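Local coordinates for protein NUDIX hydrolase (PDB 3QSJ) that probably hydrolyses phosphorus-containing acid anhydrides, as expected of a metal-dependent NUDIX hydrolase, and holds a calcium ion in this crystal, at residues A76-A79 against L80-T83; D50-D53 against A54-K58; D108-A111 against D112-G116. All coordinates share one frame; numbering follows the deposited sequence.

Contact 1: A76-A79 against L80-T83; sequences AVTA and LRET. With CA (calcium ion), chain B.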
# COMPACT_ATOMS: atom_id res chain seq x y z
N ALA A 76 -7.70 -3.58 3.97
CA ALA A 76 -7.48 -2.16 3.63
C ALA A 76 -6.66 -1.53 4.74
O ALA A 76 -5.68 -0.83 4.46
CB ALA A 76 -8.80 -1.40 3.49
N VAL A 77 -7.00 -1.86 5.97
CA VAL A 77 -6.23 -1.42 7.13
C VAL A 77 -4.80 -1.95 7.10
O VAL A 77 -3.85 -1.18 7.32
CB VAL A 77 -6.98 -1.74 8.46
CG1 VAL A 77 -6.05 -1.47 9.65
CG2 VAL A 77 -8.24 -0.84 8.58
N THR A 78 -4.63 -3.24 6.77
CA THR A 78 -3.28 -3.84 6.67
C THR A 78 -2.48 -2.97 5.71
O THR A 78 -1.37 -2.59 6.01
CB THR A 78 -3.37 -5.30 6.14
OG1 THR A 78 -4.14 -6.07 7.08
CG2 THR A 78 -1.95 -5.90 5.84
N ALA A 79 -3.05 -2.66 4.56
CA ALA A 79 -2.35 -1.86 3.55
C ALA A 79 -1.96 -0.46 4.05
O ALA A 79 -0.82 -0.02 3.85
CB ALA A 79 -3.19 -1.78 2.29
N LEU A 80 -2.89 0.20 4.73
CA LEU A 80 -2.68 1.56 5.27
C LEU A 80 -1.62 1.50 6.37
O LEU A 80 -0.75 2.39 6.44
CB LEU A 80 -4.01 2.09 5.81
CG LEU A 80 -4.96 2.52 4.69
CD1 LEU A 80 -6.41 2.51 5.21
CD2 LEU A 80 -4.52 3.85 4.08
N ARG A 81 -1.69 0.51 7.23
CA ARG A 81 -0.71 0.41 8.32
C ARG A 81 0.73 0.20 7.78
O ARG A 81 1.66 0.82 8.28
CB ARG A 81 -1.06 -0.76 9.28
CG ARG A 81 0.06 -1.02 10.35
CD ARG A 81 -0.26 -2.21 11.30
NE ARG A 81 -0.64 -3.41 10.55
CZ ARG A 81 0.19 -4.18 9.85
NH1 ARG A 81 1.51 -3.90 9.81
NH2 ARG A 81 -0.27 -5.24 9.18
N GLU A 82 0.88 -0.73 6.83
CA GLU A 82 2.18 -1.11 6.24
C GLU A 82 2.76 0.11 5.52
O GLU A 82 3.97 0.38 5.62
CB GLU A 82 1.97 -2.27 5.27
CG GLU A 82 1.69 -3.60 5.98
CD GLU A 82 2.90 -4.27 6.64
OE1 GLU A 82 4.04 -3.99 6.21
OE2 GLU A 82 2.69 -5.16 7.51
N THR A 83 1.88 0.91 4.88
CA THR A 83 2.31 2.12 4.20
C THR A 83 2.88 3.14 5.23
O THR A 83 3.91 3.76 4.98
CB THR A 83 1.14 2.73 3.39
OG1 THR A 83 0.76 1.75 2.39
CG2 THR A 83 1.55 4.01 2.69
CA CA B . 5.91 -3.89 4.77
O HOH W 1 6.29 -5.95 5.79
O HOH W 2 6.42 -2.61 6.83
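T78 and R81, roughly one turn apart on the Nudix-box helix 72-87, lay their side chains obliquely over each other, the T78 methyl CG2 lying 3.8 Å from R81 NH2. R81 leaves the helix with CG opposite its own backbone N, and its chain then bends at chi3 (50°). This brings the guanidinium back over the preceding turn, where T78 O sits above one of its faces, displaced toward the rim. The same fold-back places R81 NH1 2.9 Å from E82 OE2 in a salt bridge. The nitrogen meets that oxygen from above the carboxylate plane, 57° out of it, while NH2 adds a weak bond to the same atom. D53 takes R81 NE in a second salt bridge, E85 pairs with NH1, and A48 O accepts from NH2; T78 OG1 probably bonds D53 as well. A leucine in place of R81 would probably leave E82 OE2 and D53 OD1 without their guanidinium partner, with one restraint fewer on the E82 carboxylate. The two carboxylate oxygens of E82 have different partners: OE2 meets R81, while, with the chain bent at chi2 (-75°), OE1 binds calcium at 2.4 Å, alongside two waters, G46 and E86. On the far side of the helix L80 packs its CG 3.4 Å from A76 O. T83 turns its hydroxyl back along the helix, and A79 O is gripped from opposite faces of its plane by T83 N at 3.0 Å and T83 OG1 at 2.8 Å.

Contact 2: D50-D53 against A54-K58; sequences DPSD and AEMAK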
# COMPACT_ATOMS: atom_id res chain seq x y z
N ASP A 50 -2.01 -8.31 10.27
CA ASP A 50 -1.75 -8.39 11.73
C ASP A 50 -3.13 -8.44 12.44
O ASP A 50 -4.07 -7.84 11.92
CB ASP A 50 -0.97 -7.14 12.17
CG ASP A 50 -0.66 -7.03 13.68
OD1 ASP A 50 0.34 -7.64 14.14
OD2 ASP A 50 -1.47 -6.39 14.42
N PRO A 51 -3.24 -9.06 13.64
CA PRO A 51 -4.56 -9.12 14.32
C PRO A 51 -5.18 -7.76 14.58
O PRO A 51 -6.40 -7.65 14.49
CB PRO A 51 -4.25 -9.81 15.65
CG PRO A 51 -3.02 -10.67 15.35
CD PRO A 51 -2.22 -9.88 14.35
N SER A 52 -4.36 -6.71 14.90
CA SER A 52 -4.97 -5.39 15.20
C SER A 52 -5.62 -4.77 13.96
O SER A 52 -6.33 -3.79 14.10
CB SER A 52 -3.96 -4.41 15.82
OG SER A 52 -2.88 -4.13 14.94
N ASP A 53 -5.33 -5.30 12.73
CA ASP A 53 -5.90 -4.72 11.50
C ASP A 53 -7.44 -4.85 11.49
O ASP A 53 -8.12 -3.85 11.25
CB ASP A 53 -5.28 -5.30 10.23
CG ASP A 53 -3.79 -4.97 10.14
OD1 ASP A 53 -3.35 -4.02 10.84
OD2 ASP A 53 -3.07 -5.69 9.42
N ALA A 54 -7.97 -6.07 11.78
CA ALA A 54 -9.42 -6.24 11.82
C ALA A 54 -10.02 -5.44 12.98
O ALA A 54 -11.11 -4.90 12.83
CB ALA A 54 -9.76 -7.71 11.97
N GLU A 55 -9.26 -5.25 14.08
CA GLU A 55 -9.79 -4.48 15.23
C GLU A 55 -9.99 -3.00 14.82
O GLU A 55 -11.05 -2.40 15.04
CB GLU A 55 -8.83 -4.55 16.42
CG GLU A 55 -8.68 -5.95 17.01
CD GLU A 55 -7.86 -5.98 18.28
OE1 GLU A 55 -6.64 -5.71 18.22
OE2 GLU A 55 -8.44 -6.27 19.35
N MSE A 56 -8.96 -2.43 14.13
CA MSE A 56 -9.05 -1.07 13.63
C MSE A 56 -10.12 -0.95 12.53
O MSE A 56 -10.79 0.08 12.47
CB MSE A 56 -7.69 -0.62 13.04
CG MSE A 56 -6.67 -0.34 14.16
SE MSE A 56 -5.03 0.40 13.39
CE MSE A 56 -4.16 -1.39 12.94
N ALA A 57 -10.32 -2.01 11.75
CA ALA A 57 -11.33 -1.93 10.70
C ALA A 57 -12.75 -1.75 11.30
O ALA A 57 -13.60 -1.13 10.66
CB ALA A 57 -11.26 -3.13 9.78
N LYS A 58 -13.01 -2.36 12.49
CA LYS A 58 -14.33 -2.28 13.14
C LYS A 58 -14.58 -0.83 13.71
O LYS A 58 -15.74 -0.46 13.91
CB LYS A 58 -14.44 -3.37 14.21
CG LYS A 58 -14.51 -4.77 13.59
CD LYS A 58 -14.56 -5.84 14.66
CE LYS A 58 -14.81 -7.23 14.12
NZ LYS A 58 -13.63 -7.77 13.39
O HOH W 3 -6.69 -8.50 10.53
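The selenomethionine M56 curls its terminal methyl back over the first turn of helix 51-58, where CE lies 3.4 Å from S52 O and 3.5 Å from D53 OD1. A bend at chi3 (-86°) turns the methyl toward the helix start, so that M56 and D53 run side by side, pointing the same way. E55 takes another flank: its extended chain brings OE1 to 3.5 Å from S52 CA, a van der Waals approach to the serine rather than a polar pairing. Beneath these side chains run the helical bonds, M56 N donating to S52 O at 3.0 Å and A57 N to D53 O.

The residues that receive these contacts are themselves held by D50 at the N-cap. Its OD2 accepts from S52 N at 2.9 Å and from S52 OG at 2.7 Å, the two donors reaching the oxygen from opposite faces of the carboxylate plane. The serine hydroxyl can serve as second donor because chi1 of 62° sets OG between the backbone N and the carbonyl carbon. In return, D50 N donates to D53 OD2 at 3.0 Å, arriving from above the carboxylate plane, and D53 N closes the turn onto D50 O. A water bridges D50 O and A54 N, its bond to A54 N being weak. Farther out, D53 is fixed by T78 and R81 of helix 72-87, while M56 packs against V77 of that helix and against L120, S121 and L124 of helix 119-125. With the D50 side chain accepting from S52 N and the D53 side chain from D50 N, this N-terminus forms a capping box.

Contact 3: D108-A111 against D112-G116; sequences DEQA and DLCKG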
# COMPACT_ATOMS: atom_id res chain seq x y z
N ASP A 108 9.95 9.96 15.02
CA ASP A 108 9.75 9.17 16.26
C ASP A 108 8.45 8.37 16.26
O ASP A 108 8.42 7.27 16.79
CB ASP A 108 9.82 10.05 17.50
CG ASP A 108 11.20 10.18 18.14
OD1 ASP A 108 12.18 9.63 17.57
OD2 ASP A 108 11.30 10.84 19.20
N GLU A 109 7.38 8.92 15.67
CA GLU A 109 6.09 8.21 15.62
C GLU A 109 6.23 7.11 14.61
O GLU A 109 5.74 6.02 14.85
CB GLU A 109 4.94 9.16 15.21
CG GLU A 109 4.77 10.33 16.16
CD GLU A 109 3.74 11.34 15.75
OE1 GLU A 109 3.82 11.85 14.61
OE2 GLU A 109 2.84 11.63 16.57
N GLN A 110 6.91 7.38 13.47
CA GLN A 110 7.13 6.30 12.47
C GLN A 110 7.99 5.21 13.12
O GLN A 110 7.71 4.04 12.96
CB GLN A 110 7.81 6.82 11.18
CG GLN A 110 8.01 5.75 10.11
CD GLN A 110 8.65 6.28 8.84
OE1 GLN A 110 9.06 7.47 8.75
NE2 GLN A 110 8.74 5.44 7.84
N ALA A 111 9.01 5.59 13.87
CA ALA A 111 9.86 4.59 14.54
C ALA A 111 9.03 3.70 15.47
O ALA A 111 9.18 2.47 15.44
CB ALA A 111 10.98 5.28 15.33
N ASP A 112 8.13 4.32 16.27
CA ASP A 112 7.21 3.64 17.20
C ASP A 112 6.24 2.72 16.46
O ASP A 112 5.93 1.64 16.97
CB ASP A 112 6.41 4.67 18.02
CG ASP A 112 7.19 5.26 19.18
OD1 ASP A 112 8.35 4.84 19.39
OD2 ASP A 112 6.65 6.16 19.86
N LEU A 113 5.76 3.12 15.27
CA LEU A 113 4.86 2.25 14.49
C LEU A 113 5.61 1.03 13.97
O LEU A 113 5.01 -0.03 13.84
CB LEU A 113 4.27 2.98 13.29
CG LEU A 113 3.31 4.12 13.48
CD1 LEU A 113 2.48 4.29 12.20
CD2 LEU A 113 2.37 3.92 14.65
N CYS A 114 6.92 1.17 13.69
CA CYS A 114 7.73 0.04 13.19
C CYS A 114 8.09 -1.02 14.25
O CYS A 114 8.58 -2.11 13.90
CB CYS A 114 8.93 0.53 12.40
SG CYS A 114 8.48 1.47 10.91
N LYS A 115 7.80 -0.72 15.53
CA LYS A 115 7.97 -1.67 16.63
C LYS A 115 6.88 -2.75 16.50
O LYS A 115 6.95 -3.77 17.18
CB LYS A 115 7.89 -0.98 17.99
CG LYS A 115 9.04 -0.01 18.27
CD LYS A 115 8.78 0.82 19.53
CE LYS A 115 10.03 1.45 20.10
NZ LYS A 115 10.54 2.56 19.26
N GLY A 116 5.89 -2.52 15.63
CA GLY A 116 4.81 -3.45 15.37
C GLY A 116 3.82 -3.56 16.51
O GLY A 116 3.59 -2.58 17.23
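D112 sits over the carbonyl of D108 near the end of helix 107-113: its backbone N donates to D108 O at 3.0 Å, and its carboxylate carbon CG lies 3.4 Å from that same oxygen. L113 follows with a bond from N to E109 O, and its CG rests 3.4 Å from this carbonyl as the side chain heads inward toward L105 and A84. C114 N is shared between Q110 O at 3.1 Å and, weakly, A111 O. Its side chain reaches E85 and H170, close to Q110, whose amide is held by R168 and by E85 O. K115 places CG 3.8 Å from A111 O, and a bend at chi4 (71°) swings its amine back to D112, NZ meeting OD1 almost end-on at 3.2 Å in a salt bridge. G116, with a positive phi of 72°, completes a type I turn by donating from N to L113 O. D108 and D112 place two like charges on this exposed flank, D108 OD1 and D112 OD1 6.4 Å apart, and the K115 ammonium, beside the carbonyl end of the helix, is likely to offset part of that negative charge.

In the fold
Contacts 1 and 2 are directly joined, their centres 10 Å apart: D53, which closes the capping box of contact 2, meets R81 NE through OD1 at 2.8 Å and probably accepts the T78 hydroxyl, OG1 lying 2.6 Å from D53 OD2. R81 is thus second-shell to the calcium through E82, and D53, its side chain about 10 Å from the ion, stands one shell farther out behind the arginine. Contact 3 does not touch contact 1, nearest atoms being about 5 Å apart, but Q110 reaches E85 on the Nudix-box helix, and the C114 side chain lies about 9 Å from the ion. Helices 51-58 and 107-113 therefore both pack beside the metal-binding helix 72-87.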